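Local structure of transcriptional regulator, LacI family protein (Rhodococcus jostii, 3K9C) at residues 130-135 with 187-192. The protein probably binds DNA at regulatory sites and controls transcription, as a member of the LacI family of regulators. Sequence-based numbering, arbitrary orientation.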
# COMPACT_ATOMS: atom_id res chain seq x y z
N ALA B 130 -20.89 -15.56 7.08
CA ALA B 130 -19.88 -15.29 8.08
C ALA B 130 -19.26 -13.91 7.97
O ALA B 130 -19.22 -13.30 6.89
CB ALA B 130 -18.79 -16.35 8.00
N HIS B 131 -18.79 -13.42 9.10
CA HIS B 131 -18.13 -12.13 9.15
C HIS B 131 -16.79 -12.31 9.84
O HIS B 131 -16.71 -12.96 10.90
CB HIS B 131 -18.99 -11.11 9.91
CG HIS B 131 -18.31 -9.80 10.16
ND1 HIS B 131 -17.82 -9.02 9.13
CD2 HIS B 131 -18.02 -9.15 11.30
CE1 HIS B 131 -17.26 -7.94 9.64
NE2 HIS B 131 -17.37 -7.99 10.96
N ILE B 132 -15.73 -11.80 9.22
CA ILE B 132 -14.40 -11.84 9.82
C ILE B 132 -14.27 -10.38 10.28
O ILE B 132 -14.14 -9.47 9.45
CB ILE B 132 -13.31 -12.22 8.76
CG1 ILE B 132 -13.60 -13.63 8.22
CG2 ILE B 132 -11.92 -12.19 9.40
CD1 ILE B 132 -12.64 -14.10 7.12
N ASP B 133 -14.37 -10.16 11.59
CA ASP B 133 -14.33 -8.80 12.13
C ASP B 133 -12.96 -8.16 12.23
O ASP B 133 -11.93 -8.81 12.04
CB ASP B 133 -15.04 -8.73 13.49
CG ASP B 133 -14.26 -9.40 14.61
OD1 ASP B 133 -13.01 -9.40 14.58
OD2 ASP B 133 -14.91 -9.91 15.55
N GLY B 134 -12.95 -6.86 12.53
CA GLY B 134 -11.70 -6.14 12.63
C GLY B 134 -11.12 -6.04 14.03
O GLY B 134 -10.29 -5.18 14.29
N ALA B 135 -11.56 -6.92 14.92
CA ALA B 135 -11.08 -6.93 16.28
C ALA B 135 -11.35 -5.58 16.93
O ALA B 135 -12.50 -5.14 16.98
CB ALA B 135 -9.58 -7.23 16.31
N THR B 187 -21.49 -19.95 3.01
CA THR B 187 -21.45 -19.82 1.56
C THR B 187 -21.12 -18.38 1.16
O THR B 187 -20.95 -18.07 -0.01
CB THR B 187 -22.80 -20.20 0.90
OG1 THR B 187 -23.81 -19.28 1.32
CG2 THR B 187 -23.20 -21.62 1.28
N ALA B 188 -21.07 -17.49 2.15
CA ALA B 188 -20.74 -16.09 1.89
C ALA B 188 -19.97 -15.57 3.09
O ALA B 188 -20.17 -16.01 4.22
CB ALA B 188 -22.00 -15.26 1.68
N VAL B 189 -19.07 -14.64 2.83
CA VAL B 189 -18.24 -14.09 3.88
C VAL B 189 -18.07 -12.60 3.70
O VAL B 189 -17.73 -12.15 2.62
CB VAL B 189 -16.85 -14.74 3.86
CG1 VAL B 189 -16.00 -14.18 4.98
CG2 VAL B 189 -16.98 -16.26 3.94
N VAL B 190 -18.32 -11.83 4.75
CA VAL B 190 -18.14 -10.39 4.72
C VAL B 190 -16.87 -10.11 5.52
O VAL B 190 -16.83 -10.33 6.73
CB VAL B 190 -19.35 -9.64 5.36
CG1 VAL B 190 -19.08 -8.15 5.40
CG2 VAL B 190 -20.63 -9.92 4.57
N ALA B 191 -15.83 -9.65 4.84
CA ALA B 191 -14.56 -9.35 5.49
C ALA B 191 -14.58 -7.95 6.09
O ALA B 191 -15.32 -7.09 5.63
CB ALA B 191 -13.41 -9.47 4.49
N PHE B 192 -13.75 -7.72 7.11
CA PHE B 192 -13.70 -6.41 7.77
C PHE B 192 -13.39 -5.30 6.76
O PHE B 192 -14.07 -4.27 6.75
CB PHE B 192 -12.64 -6.39 8.88
CG PHE B 192 -12.50 -5.06 9.54
CD1 PHE B 192 -13.56 -4.51 10.26
CD2 PHE B 192 -11.33 -4.33 9.42
CE1 PHE B 192 -13.44 -3.26 10.85
CE2 PHE B 192 -11.20 -3.07 10.01
CZ PHE B 192 -12.26 -2.54 10.73
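Phe192 lays one face of its ring against Gly134, whose CA stands 3.5 Å from the ring centroid of Phe192 in a CH-pi contact, offset toward the CG and CD1 side. CG is anti to the backbone N (chi1 177°), and Gly134 N lies 3.3 Å from Phe192 CD1. The close approach relies on Gly134 having no CB, for which the ring leaves no room. An alanine in place of Phe192 would probably leave a gap over Gly134 CA and cost it the CH-pi contact. Ala130, paired with Val189, and Ile132 join the neighbouring strands 129-133 and 188-191 of the four-stranded parallel sheet in one lobe of the periplasmic-binding-protein-like fold. Ala130 N donates to Ala188 O (3.0 Å), and Ala130 O receives Val190 N at 2.7 Å in a nearly straight bond. Val190 O is gripped twice, by Ile132 N (3.1 Å) and by His131 ND1 (2.9 Å), which arrive from opposite faces of the carbonyl plane; the imidazole bond is bent, 139° at the hydrogen. On the sheet face carrying His131 and Val190, Ile114 of helix 110-123 touches both. On the face carrying Ala130, Ile132 and Val189, Ile132 CD1 meets Val189 CG1 at 4.0 Å, and both residues touch Met176 of helix 169-181.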